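Local coordinates for chemotaxis protein CheX (PDB 3HM4) that probably acts as a phosphatase of the CheX family in bacterial chemotaxis, removing phosphate from the phosphorylated response regulator CheY, at residues 15-20 with 97-102; 26-31 with 143-148; 86-91 with 121-126. All coordinates share one frame; numbering follows the deposited sequence. Where two conformers were deposited one is given.

Contact 1 of 3, residues 15-20 with 97-102; sequences TATTNV and NMISGQ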
ATOM      1  N   THR A  15      16.596  -1.767 -11.915  1.00 16.46           N
ATOM      2  CA  THR A  15      17.865  -2.304 -11.418  1.00 16.61           C
ATOM      3  C   THR A  15      17.761  -2.756  -9.965  1.00 16.41           C
ATOM      4  O   THR A  15      18.244  -3.827  -9.621  1.00 16.34           O
ATOM      5  CB  THR A  15      18.995  -1.283 -11.585  1.00 18.75           C
ATOM      6  OG1 THR A  15      19.179  -1.014 -12.978  1.00 21.33           O
ATOM      7  CG2 THR A  15      20.316  -1.771 -10.975  1.00 20.86           C
ATOM      8  N   ALA A  16      17.130  -1.944  -9.121  1.00 15.08           N
ATOM      9  CA  ALA A  16      16.964  -2.338  -7.725  1.00 14.15           C
ATOM     10  C   ALA A  16      16.175  -3.659  -7.602  1.00 15.25           C
ATOM     11  O   ALA A  16      16.506  -4.540  -6.821  1.00 15.60           O
ATOM     12  CB  ALA A  16      16.276  -1.228  -6.915  1.00 16.25           C
ATOM     13  N   THR A  17      15.078  -3.737  -8.357  1.00 14.10           N
ATOM     14  CA  THR A  17      14.218  -4.935  -8.349  1.00 13.88           C
ATOM     15  C   THR A  17      14.989  -6.184  -8.814  1.00 14.84           C
ATOM     16  O   THR A  17      14.950  -7.224  -8.157  1.00 16.01           O
ATOM     17  CB  THR A  17      12.958  -4.714  -9.172  1.00 14.10           C
ATOM     18  OG1 THR A  17      12.236  -3.631  -8.589  1.00 15.01           O
ATOM     19  CG2 THR A  17      12.070  -5.944  -9.139  1.00 15.72           C
ATOM     20  N   THR A  18      15.692  -6.023  -9.928  1.00 14.39           N
ATOM     21  CA  THR A  18      16.479  -7.131 -10.455  1.00 15.89           C
ATOM     22  C   THR A  18      17.526  -7.579  -9.452  1.00 17.18           C
ATOM     23  O   THR A  18      17.639  -8.798  -9.147  1.00 17.60           O
ATOM     24  CB  THR A  18      17.130  -6.741 -11.814  1.00 15.84           C
ATOM     25  OG1 THR A  18      16.117  -6.314 -12.745  1.00 18.00           O
ATOM     26  CG2 THR A  18      17.992  -7.898 -12.387  1.00 17.53           C
ATOM     27  N   ASN A  19      18.257  -6.614  -8.891  1.00 15.96           N
ATOM     28  CA  ASN A  19      19.322  -6.962  -7.945  0.60 16.18           C
ATOM     29  C   ASN A  19      18.781  -7.613  -6.686  1.00 15.96           C
ATOM     30  O   ASN A  19      19.326  -8.608  -6.234  1.00 17.93           O
ATOM     31  CB  ASN A  19      20.169  -5.739  -7.598  0.60 16.13           C
ATOM     32  CG  ASN A  19      21.015  -5.246  -8.766  0.60 19.46           C
ATOM     33  OD1 ASN A  19      21.163  -5.928  -9.785  0.60 20.50           O
ATOM     34  ND2 ASN A  19      21.556  -4.041  -8.628  0.60 21.17           N
ATOM     35  N   VAL A  20      17.706  -7.073  -6.109  1.00 15.78           N
ATOM     36  CA  VAL A  20      17.157  -7.642  -4.886  1.00 15.30           C
ATOM     37  C   VAL A  20      16.629  -9.068  -5.109  1.00 16.26           C
ATOM     38  O   VAL A  20      16.936  -9.967  -4.327  1.00 17.89           O
ATOM     39  CB  VAL A  20      16.047  -6.741  -4.271  1.00 15.12           C
ATOM     40  CG1 VAL A  20      15.386  -7.422  -3.120  1.00 15.61           C
ATOM     41  CG2 VAL A  20      16.690  -5.434  -3.807  1.00 15.96           C
ATOM     42  N   ASN A  97      11.288  -3.629   1.272  1.00 12.94           N
ATOM     43  CA  ASN A  97      12.158  -2.667   1.970  1.00 12.79           C
ATOM     44  C   ASN A  97      13.475  -2.502   1.231  1.00 11.93           C
ATOM     45  O   ASN A  97      13.982  -1.398   1.099  1.00 14.55           O
ATOM     46  CB  ASN A  97      12.413  -3.087   3.426  1.00 13.33           C
ATOM     47  CG  ASN A  97      11.440  -2.466   4.403  1.00 16.14           C
ATOM     48  OD1 ASN A  97      11.139  -1.271   4.291  1.00 16.96           O
ATOM     49  ND2 ASN A  97      10.987  -3.226   5.374  1.00 19.29           N
HETATM   50  N   MSE A  98      14.042  -3.604   0.736  1.00 13.72           N
HETATM   51  CA  MSE A  98      15.300  -3.559   0.012  1.00 13.56           C
HETATM   52  C   MSE A  98      15.183  -2.878  -1.345  1.00 12.39           C
HETATM   53  O   MSE A  98      16.062  -2.090  -1.714  1.00 14.02           O
HETATM   54  CB  MSE A  98      15.909  -4.949  -0.149  1.00 14.30           C
HETATM   55  CG  MSE A  98      16.364  -5.568   1.163  1.00 16.20           C
HETATM   56 SE   MSE A  98      16.929  -7.395   0.904  0.75 17.57          SE
HETATM   57  CE  MSE A  98      18.433  -7.075  -0.207  1.00 23.89           C
ATOM     58  N   ILE A  99      14.090  -3.132  -2.078  1.00 12.90           N
ATOM     59  CA  ILE A  99      13.866  -2.452  -3.341  1.00 12.62           C
ATOM     60  C   ILE A  99      13.728  -0.930  -3.079  1.00 12.64           C
ATOM     61  O   ILE A  99      14.348  -0.134  -3.769  1.00 14.07           O
ATOM     62  CB  ILE A  99      12.625  -2.973  -4.106  1.00 12.42           C
ATOM     63  CG1 ILE A  99      12.933  -4.392  -4.633  1.00 12.29           C
ATOM     64  CG2 ILE A  99      12.219  -2.038  -5.270  1.00 13.95           C
ATOM     65  CD1 ILE A  99      11.705  -5.096  -5.197  1.00 15.14           C
ATOM     66  N   SER A 100      12.938  -0.560  -2.072  1.00 11.98           N
ATOM     67  CA  SER A 100      12.808   0.839  -1.732  1.00 12.17           C
ATOM     68  C   SER A 100      14.181   1.475  -1.409  1.00 11.42           C
ATOM     69  O   SER A 100      14.529   2.542  -1.938  1.00 12.54           O
ATOM     70  CB  SER A 100      11.870   1.004  -0.556  1.00 12.90           C
ATOM     71  OG  SER A 100      11.832   2.354  -0.134  1.00 12.85           O
ATOM     72  N   GLY A 101      14.952   0.822  -0.559  1.00 12.72           N
ATOM     73  CA  GLY A 101      16.262   1.370  -0.163  1.00 13.38           C
ATOM     74  C   GLY A 101      17.211   1.521  -1.336  1.00 13.52           C
ATOM     75  O   GLY A 101      17.840   2.575  -1.528  1.00 14.77           O
ATOM     76  N   GLN A 102      17.258   0.494  -2.182  1.00 13.58           N
ATOM     77  CA  GLN A 102      18.167   0.516  -3.342  1.00 13.61           C
ATOM     78  C   GLN A 102      17.741   1.471  -4.435  1.00 14.08           C
ATOM     79  O   GLN A 102      18.564   2.161  -5.002  1.00 15.00           O
ATOM     80  CB  GLN A 102      18.394  -0.897  -3.866  1.00 15.54           C
ATOM     81  CG  GLN A 102      19.129  -1.722  -2.828  1.00 16.54           C
ATOM     82  CD  GLN A 102      19.480  -3.120  -3.271  1.00 19.94           C
ATOM     83  OE1 GLN A 102      19.665  -3.381  -4.446  1.00 21.47           O
ATOM     84  NE2 GLN A 102      19.592  -4.018  -2.306  1.00 19.98           N
TER
HETATM   85  O   HOH W   1      20.444  -1.743  -6.774  1.00 28.49           O

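Contact 2 of 3, residues 26-31 with 143-148; sequences GIQPIP and KTNHGE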
ATOM      1  N   GLY A  26      17.476 -15.798  -6.016  1.00 21.25           N
ATOM      2  CA  GLY A  26      18.151 -16.595  -7.032  1.00 23.33           C
ATOM      3  C   GLY A  26      17.262 -17.055  -8.191  1.00 23.36           C
ATOM      4  O   GLY A  26      17.604 -17.979  -8.923  1.00 26.29           O
ATOM      5  N   ILE A  27      16.150 -16.346  -8.412  1.00 22.60           N
ATOM      6  CA  ILE A  27      15.154 -16.702  -9.414  1.00 20.22           C
ATOM      7  C   ILE A  27      15.452 -16.152 -10.806  1.00 17.08           C
ATOM      8  O   ILE A  27      14.608 -16.299 -11.681  1.00 17.67           O
ATOM      9  CB  ILE A  27      13.719 -16.342  -8.914  1.00 21.92           C
ATOM     10  CG1 ILE A  27      13.519 -14.818  -8.790  1.00 19.06           C
ATOM     11  CG2 ILE A  27      13.359 -17.132  -7.585  1.00 25.01           C
ATOM     12  CD1 ILE A  27      12.041 -14.543  -8.402  1.00 22.31           C
ATOM     13  N   GLN A  28      16.618 -15.506 -11.016  1.00 17.08           N
ATOM     14  CA  GLN A  28      17.052 -15.010 -12.303  1.00 17.86           C
ATOM     15  C   GLN A  28      15.984 -14.097 -12.932  1.00 16.27           C
ATOM     16  O   GLN A  28      15.504 -14.358 -14.027  1.00 17.85           O
ATOM     17  CB  GLN A  28      17.481 -16.154 -13.234  1.00 20.15           C
ATOM     18  CG  GLN A  28      18.779 -16.803 -12.679  1.00 21.97           C
ATOM     19  CD  GLN A  28      19.261 -17.987 -13.486  1.00 25.51           C
ATOM     20  OE1 GLN A  28      18.659 -19.042 -13.458  1.00 28.68           O
ATOM     21  NE2 GLN A  28      20.369 -17.822 -14.163  1.00 27.46           N
ATOM     22  N   PRO A  29      15.640 -12.983 -12.257  1.00 16.33           N
ATOM     23  CA  PRO A  29      14.644 -12.079 -12.800  1.00 14.58           C
ATOM     24  C   PRO A  29      15.140 -11.410 -14.083  1.00 15.10           C
ATOM     25  O   PRO A  29      16.298 -10.959 -14.156  1.00 17.59           O
ATOM     26  CB  PRO A  29      14.456 -11.052 -11.707  1.00 14.84           C
ATOM     27  CG  PRO A  29      15.731 -11.083 -10.984  1.00 16.91           C
ATOM     28  CD  PRO A  29      16.155 -12.492 -10.977  1.00 15.74           C
ATOM     29  N   ILE A  30      14.276 -11.353 -15.087  1.00 14.29           N
ATOM     30  CA  ILE A  30      14.575 -10.725 -16.372  1.00 15.97           C
ATOM     31  C   ILE A  30      13.514  -9.669 -16.659  1.00 15.37           C
ATOM     32  O   ILE A  30      12.364 -10.004 -16.964  1.00 14.86           O
ATOM     33  CB  ILE A  30      14.592 -11.781 -17.510  1.00 17.53           C
ATOM     34  CG1 ILE A  30      15.617 -12.890 -17.216  1.00 22.81           C
ATOM     35  CG2 ILE A  30      14.885 -11.126 -18.843  1.00 18.98           C
ATOM     36  CD1 ILE A  30      15.607 -14.027 -18.268  1.00 25.86           C
ATOM     37  N   PRO A  31      13.881  -8.375 -16.589  1.00 15.10           N
ATOM     38  CA  PRO A  31      12.870  -7.366 -16.874  1.00 15.98           C
ATOM     39  C   PRO A  31      12.562  -7.231 -18.351  1.00 14.95           C
ATOM     40  O   PRO A  31      13.460  -7.301 -19.225  1.00 16.21           O
ATOM     41  CB  PRO A  31      13.500  -6.062 -16.371  1.00 16.90           C
ATOM     42  CG  PRO A  31      14.948  -6.294 -16.433  1.00 18.61           C
ATOM     43  CD  PRO A  31      15.166  -7.773 -16.206  1.00 17.56           C
ATOM     44  N   LYS A 143      10.038 -11.788 -16.126  1.00 13.39           N
ATOM     45  CA  LYS A 143      10.088 -13.248 -16.133  1.00 14.05           C
ATOM     46  C   LYS A 143      11.078 -13.670 -15.049  1.00 14.49           C
ATOM     47  O   LYS A 143      11.988 -12.928 -14.690  1.00 14.40           O
ATOM     48  CB  LYS A 143      10.617 -13.781 -17.457  1.00 14.96           C
ATOM     49  CG  LYS A 143       9.716 -13.550 -18.623  1.00 17.55           C
ATOM     50  CD  LYS A 143      10.234 -14.268 -19.900  1.00 22.07           C
ATOM     51  CE  LYS A 143      11.568 -13.818 -20.377  1.00 28.47           C
ATOM     52  NZ  LYS A 143      11.583 -12.421 -20.777  1.00 36.78           N
ATOM     53  N   THR A 144      10.863 -14.856 -14.489  1.00 14.62           N
ATOM     54  CA  THR A 144      11.797 -15.474 -13.570  1.00 14.89           C
ATOM     55  C   THR A 144      11.813 -16.969 -13.858  1.00 15.01           C
ATOM     56  O   THR A 144      11.053 -17.480 -14.695  1.00 16.71           O
ATOM     57  CB  THR A 144      11.425 -15.249 -12.067  1.00 16.04           C
ATOM     58  OG1 THR A 144      10.430 -16.179 -11.606  1.00 15.44           O
ATOM     59  CG2 THR A 144      11.016 -13.802 -11.742  1.00 14.60           C
ATOM     60  N   ASN A 145      12.624 -17.700 -13.112  1.00 15.66           N
ATOM     61  CA  ASN A 145      12.621 -19.161 -13.248  1.00 16.89           C
ATOM     62  C   ASN A 145      11.339 -19.817 -12.729  1.00 16.59           C
ATOM     63  O   ASN A 145      11.081 -20.976 -13.023  1.00 18.25           O
ATOM     64  CB  ASN A 145      13.783 -19.777 -12.458  1.00 19.59           C
ATOM     65  CG  ASN A 145      15.141 -19.366 -12.969  1.00 19.27           C
ATOM     66  OD1 ASN A 145      15.303 -19.012 -14.138  1.00 21.28           O
ATOM     67  ND2 ASN A 145      16.173 -19.491 -12.083  1.00 22.30           N
ATOM     68  N   HIS A 146      10.531 -19.068 -11.960  1.00 15.26           N
ATOM     69  CA  HIS A 146       9.364 -19.572 -11.292  1.00 16.75           C
ATOM     70  C   HIS A 146       8.200 -18.624 -11.429  1.00 15.37           C
ATOM     71  O   HIS A 146       7.604 -18.264 -10.438  1.00 19.80           O
ATOM     72  CB  HIS A 146       9.670 -19.776  -9.799  1.00 18.38           C
ATOM     73  CG  HIS A 146      10.754 -20.769  -9.552  1.00 20.79           C
ATOM     74  ND1 HIS A 146      10.521 -22.125  -9.565  1.00 26.50           N
ATOM     75  CD2 HIS A 146      12.081 -20.609  -9.321  1.00 24.72           C
ATOM     76  CE1 HIS A 146      11.661 -22.761  -9.348  1.00 30.31           C
ATOM     77  NE2 HIS A 146      12.622 -21.865  -9.204  1.00 27.98           N
ATOM     78  N   GLY A 147       7.892 -18.212 -12.651  1.00 15.16           N
ATOM     79  CA  GLY A 147       6.714 -17.373 -12.866  1.00 14.81           C
ATOM     80  C   GLY A 147       7.026 -15.895 -12.858  1.00 13.40           C
ATOM     81  O   GLY A 147       8.151 -15.462 -12.584  1.00 16.15           O
ATOM     82  N   GLU A 148       5.976 -15.121 -13.027  1.00 11.17           N
ATOM     83  CA  GLU A 148       6.120 -13.695 -13.276  1.00 10.87           C
ATOM     84  C   GLU A 148       5.733 -12.800 -12.124  1.00 10.34           C
ATOM     85  O   GLU A 148       5.046 -13.201 -11.186  1.00 10.44           O
ATOM     86  CB  GLU A 148       5.279 -13.309 -14.486  1.00 10.54           C
ATOM     87  CG  GLU A 148       5.715 -14.044 -15.728  1.00 11.76           C
ATOM     88  CD  GLU A 148       4.870 -13.771 -16.933  1.00 12.62           C
ATOM     89  OE1 GLU A 148       3.925 -12.942 -16.884  1.00 11.45           O
ATOM     90  OE2 GLU A 148       5.180 -14.369 -18.001  1.00 14.50           O
TER
HETATM   91  O   HOH W   2      15.378 -20.378  -9.290  1.00 29.31           O
HETATM   92  O   HOH W   3      14.933 -16.550 -15.569  1.00 21.90           O
HETATM   93  O   HOH W   4      11.250 -10.230 -19.573  1.00 24.40           O

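Contact 3 of 3, residues 86-91 with 121-126; sequences QDTKDA and VIMGDG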
ATOM      1  N   GLN A  86       2.755 -15.828   7.494  1.00 18.26           N
ATOM      2  CA  GLN A  86       3.825 -15.132   8.172  1.00 16.95           C
ATOM      3  C   GLN A  86       5.090 -15.032   7.302  1.00 16.41           C
ATOM      4  O   GLN A  86       5.752 -13.983   7.273  1.00 16.43           O
ATOM      5  CB  GLN A  86       4.182 -15.819   9.499  1.00 18.22           C
ATOM      6  CG  GLN A  86       5.198 -15.064  10.317  1.00 17.98           C
ATOM      7  CD  GLN A  86       4.672 -13.763  10.873  1.00 21.40           C
ATOM      8  OE1 GLN A  86       3.574 -13.732  11.416  1.00 27.92           O
ATOM      9  NE2 GLN A  86       5.454 -12.679  10.749  1.00 25.36           N
ATOM     10  N   ASP A  87       5.441 -16.121   6.625  1.00 16.72           N
ATOM     11  CA  ASP A  87       6.670 -16.156   5.847  1.00 16.72           C
ATOM     12  C   ASP A  87       6.561 -15.271   4.600  1.00 15.80           C
ATOM     13  O   ASP A  87       7.562 -14.661   4.214  1.00 15.51           O
ATOM     14  CB  ASP A  87       7.086 -17.594   5.516  1.00 16.49           C
ATOM     15  CG  ASP A  87       7.437 -18.434   6.736  1.00 18.42           C
ATOM     16  OD1 ASP A  87       7.668 -17.885   7.815  1.00 20.76           O
ATOM     17  OD2 ASP A  87       7.438 -19.660   6.551  1.00 21.82           O
ATOM     18  N   THR A  88       5.370 -15.225   4.005  1.00 14.22           N
ATOM     19  CA  THR A  88       5.124 -14.311   2.873  1.00 13.78           C
ATOM     20  C   THR A  88       5.257 -12.851   3.321  1.00 13.98           C
ATOM     21  O   THR A  88       5.952 -12.071   2.678  1.00 13.96           O
ATOM     22  CB  THR A  88       3.763 -14.574   2.177  1.00 13.61           C
ATOM     23  OG1 THR A  88       3.821 -15.904   1.677  1.00 15.68           O
ATOM     24  CG2 THR A  88       3.509 -13.606   1.029  1.00 14.97           C
ATOM     25  N   LYS A  89       4.623 -12.499   4.428  1.00 14.32           N
ATOM     26  CA  LYS A  89       4.739 -11.164   4.993  1.00 14.46           C
ATOM     27  C   LYS A  89       6.206 -10.810   5.217  1.00 14.47           C
ATOM     28  O   LYS A  89       6.682  -9.760   4.783  1.00 15.39           O
ATOM     29  CB  LYS A  89       3.982 -11.081   6.303  1.00 15.72           C
ATOM     30  CG  LYS A  89       4.113  -9.770   7.041  1.00 17.04           C
ATOM     31  CD  LYS A  89       3.337  -9.775   8.365  1.00 20.34           C
ATOM     32  CE  LYS A  89       3.484  -8.433   9.051  1.00 22.37           C
ATOM     33  NZ  LYS A  89       2.503  -8.282  10.150  1.00 26.56           N
ATOM     34  N   ASP A  90       6.923 -11.698   5.902  1.00 15.53           N
ATOM     35  CA  ASP A  90       8.310 -11.426   6.242  1.00 14.88           C
ATOM     36  C   ASP A  90       9.255 -11.343   5.035  1.00 14.68           C
ATOM     37  O   ASP A  90      10.053 -10.395   4.897  1.00 14.81           O
ATOM     38  CB  ASP A  90       8.865 -12.434   7.260  1.00 15.87           C
ATOM     39  CG  ASP A  90       8.248 -12.292   8.643  1.00 20.44           C
ATOM     40  OD1 ASP A  90       7.715 -11.211   9.001  1.00 22.02           O
ATOM     41  OD2 ASP A  90       8.279 -13.303   9.391  1.00 21.91           O
ATOM     42  N   ALA A  91       9.148 -12.322   4.140  1.00 13.28           N
ATOM     43  CA  ALA A  91      10.059 -12.415   2.982  1.00 14.24           C
ATOM     44  C   ALA A  91       9.775 -11.318   1.956  1.00 12.45           C
ATOM     45  O   ALA A  91      10.671 -10.583   1.530  1.00 13.40           O
ATOM     46  CB  ALA A  91       9.954 -13.800   2.306  1.00 14.80           C
ATOM     47  N   VAL A 121       2.088  -5.695   2.790  1.00  9.85           N
ATOM     48  CA  VAL A 121       1.979  -6.903   1.986  1.00 10.42           C
ATOM     49  C   VAL A 121       0.519  -7.309   1.923  1.00 11.13           C
ATOM     50  O   VAL A 121      -0.178  -7.371   2.951  1.00  9.88           O
ATOM     51  CB  VAL A 121       2.867  -8.055   2.514  1.00 10.03           C
ATOM     52  CG1 VAL A 121       2.596  -9.313   1.674  1.00 12.54           C
ATOM     53  CG2 VAL A 121       4.326  -7.674   2.491  1.00 12.43           C
ATOM     54  N   ILE A 122       0.045  -7.550   0.698  1.00  9.66           N
ATOM     55  CA  ILE A 122      -1.322  -7.901   0.408  1.00 10.58           C
ATOM     56  C   ILE A 122      -1.388  -9.342  -0.084  1.00  9.84           C
ATOM     57  O   ILE A 122      -0.600  -9.759  -0.933  1.00 10.63           O
ATOM     58  CB  ILE A 122      -1.926  -6.964  -0.658  1.00 11.53           C
ATOM     59  CG1 ILE A 122      -1.961  -5.503  -0.130  1.00 15.31           C
ATOM     60  CG2 ILE A 122      -3.355  -7.378  -1.061  1.00 12.51           C
ATOM     61  CD1 ILE A 122      -0.817  -4.724  -0.418  1.00 20.77           C
HETATM   62  N   MSE A 123      -2.328 -10.123   0.461  1.00  9.85           N
HETATM   63  CA  MSE A 123      -2.515 -11.477  -0.006  1.00 11.49           C
HETATM   64  C   MSE A 123      -3.967 -11.781  -0.326  1.00 11.95           C
HETATM   65  O   MSE A 123      -4.880 -11.230   0.274  1.00 13.24           O
HETATM   66  CB  MSE A 123      -2.014 -12.459   1.037  1.00 12.10           C
HETATM   67  CG  MSE A 123      -0.555 -12.268   1.466  1.00 13.23           C
HETATM   68 SE   MSE A 123       0.035 -13.467   2.818  0.75 15.71          SE
HETATM   69  CE  MSE A 123       1.043 -12.260   3.888  1.00 21.05           C
ATOM     70  N   GLY A 124      -4.148 -12.691  -1.265  1.00 13.03           N
ATOM     71  CA  GLY A 124      -5.468 -13.207  -1.664  1.00 12.74           C
ATOM     72  C   GLY A 124      -5.456 -13.377  -3.157  1.00 12.89           C
ATOM     73  O   GLY A 124      -5.068 -12.487  -3.880  1.00 13.72           O
ATOM     74  N   ASP A 125      -5.848 -14.562  -3.639  1.00 13.70           N
ATOM     75  CA  ASP A 125      -5.747 -14.836  -5.066  1.00 13.42           C
ATOM     76  C   ASP A 125      -6.610 -13.859  -5.867  1.00 13.74           C
ATOM     77  O   ASP A 125      -7.781 -13.610  -5.525  1.00 14.95           O
ATOM     78  CB  ASP A 125      -6.226 -16.254  -5.398  1.00 14.99           C
ATOM     79  CG  ASP A 125      -5.267 -17.329  -4.954  1.00 19.31           C
ATOM     80  OD1 ASP A 125      -4.213 -17.053  -4.361  1.00 18.98           O
ATOM     81  OD2 ASP A 125      -5.594 -18.505  -5.233  1.00 22.54           O
ATOM     82  N   GLY A 126      -6.007 -13.243  -6.878  1.00 13.10           N
ATOM     83  CA  GLY A 126      -6.748 -12.362  -7.758  1.00 13.51           C
ATOM     84  C   GLY A 126      -7.212 -11.052  -7.154  1.00 12.05           C
ATOM     85  O   GLY A 126      -8.131 -10.421  -7.686  1.00 14.05           O
TER

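Contact 1 of 3, residues 15-20 with 97-102
Val20 and Ile99 carry much of the apolar packing between the helical segments 15-20 and 97-102, with Val20 CB 3.9 Å from Ile99 CG1. Both methyls of Val20 lie against Met98 CB; CG1, anti to the backbone N (chi1 173°), also meets Ile99 CG1, while CG2 also meets the amide end of Gln102. Met98, a selenomethionine, thus meets Val20 near its root rather than through its selenium. On the preceding turn Ala16 CB rests on Gln102 CB at 3.7 Å, where the CA atoms of Ala16 and Gln102 come within 5.4 Å. Ile99 brings CG2 and CD1 to Thr17, each 3.7 Å from Thr17 OG1. That hydroxyl is hydrogen-bonded to Phe13 O in its own helix, and its contact with Ile99 is plain packing.

The segment axes approach to 8.5 Å with their directions 137° apart, an inclined, roughly antiparallel helix pair. It joins helix 10-25 to the long helix 84-109, on the side of the CheX sheet where Thr17 touches Phe149 and Val151.

Polar contacts gather at the edge of the pair, and no direct hydrogen bond spans it. The amide end of Gln102 lies against a methyl, with NE2 3.6 Å from Val20 CG2. Its OE1 accepts from a water at 3.0 Å, and that water also accepts from Asn19 ND2 at 3.2 Å. Asn19 was deposited in two conformers, so this bridge is established for one alone.

Contact 2 of 3, residues 26-31 with 143-148
Gly26, the first residue past a helix to leave helical angles, meets Asn145 through a water that donates to Gly26 O and accepts from Asn145 ND2 at 3.0 Å. His146 NE2 gives the same water a weak bond in the plane of its ring.

Ile27 follows with two kinds of contact. Its carbonyl O accepts from Asn145 N at 2.8 Å, a nearly straight bond (164° at the hydrogen). In its side chain CG1, set between the backbone N and the carbonyl carbon, lies beside Thr144 CB. Further out, Ile27 CD1 is 3.6 Å from Thr144 CG2. Thr144 OG1 is occupied within its own loop, accepting from His146 N in an ST turn and donating to Gly147 O.

Gln28 OE1 takes a bond from Asn145 ND2 at 2.9 Å. ND2 lies in the carbonyl plane of Gln28 on a lone pair, and OE1 lies in the amide plane of Asn145, 7° out of it; the two amide planes stand 82° apart. A second water bridges Gln28 O and Asn145 OD1, so both ends of the Asn145 amide are engaged.

Pro29 offers CA to Lys143 O at 3.4 Å, a CA-H...O contact. Ile30 then forms an antiparallel hydrogen-bonded pair with Lys143: Ile30 N donates to Lys143 O (2.8 Å) and Lys143 N to Ile30 O (3.0 Å).

The pair begins the ladder between strand 30-36, outermost in this chain's sheet, and strand 138-143. Helix 66-77 covers Ile27 and Thr144 with Cys68, while Pro29 packs on Leu21 of helix 10-25 and Phe142 of strand 138-143.

Contact 3 of 3, residues 86-91 with 121-126
Thr88 and Lys89 meet Val121 and Met123 without any flat group between them. No flat group takes part across the contact; the amide and carboxylate that pair, Gln86 and Asp90, are both on the helix. Gln86 NE2 donates to Asp90 OD2 at 3.2 Å, with the acceptor in the amide plane. Seen from the carboxylate, NE2 comes to the syn side of OD2 but 34° out of plane, and its bond to OD1 is weak.

The contact is van der Waals packing of Thr88, Val121 and Met123, partly against the helix backbone. Thr88 and Met123, a selenomethionine, reach toward each other tip to tip, with Thr88 CG2 3.9 Å from Met123 SE. Thr88 CG2 is anti to the backbone N, and OG1 lies beside that N, hydrogen-bonded to Ile84 O one turn back. The last torsion of Met123 (chi3 -139°) places CE 3.6 Å from Lys89 N and also 4.0 Å from Lys89 CB. Val121 adds CG2, 3.9 Å from Lys89 O, and a longer contact of CG1, 4.4 Å from Thr88 CG2. The short axes of helix 86-91 and strand 121-123 approach to 8.8 Å, their directions 146° apart, so the helix runs roughly antiparallel to the strand.

The N-terminal part of helix 84-109 is thus packed on strand 115-123, the outermost strand of the sheet within this chain. Val46 touches both Thr88 and Val121, and Val73 of helix 66-77 also packs on Thr88. At the interface Val121, Ile122 and Met123 pair antiparallel with a strand of the second subunit, continuing the sheet, while Lys89 NZ is hydrogen-bonded to Asn40 O of that subunit.

From the N terminus, helix 10-25 supplies the first half of contact 1, and the chain leaving it supplies residues 26-31 of contact 2. Helix 84-109 next opens contact 3 and then closes contact 1 at 97-102. Strand 115-123 closes contact 3, and the loop after strand 138-143 finally closes contact 2. Contact 1 therefore crosses both others, whereas contact 3 lies wholly within the span of contact 2. Contacts 1 and 2 touch, Thr18 O lying 3.5 Å from Pro29 CG. Contact 3 shares helix 84-109 with contact 1, and with contact 2 reaches the same sheet near the two strands outermost within this chain, the centres of contacts 2 and 3 being about 18 Å apart.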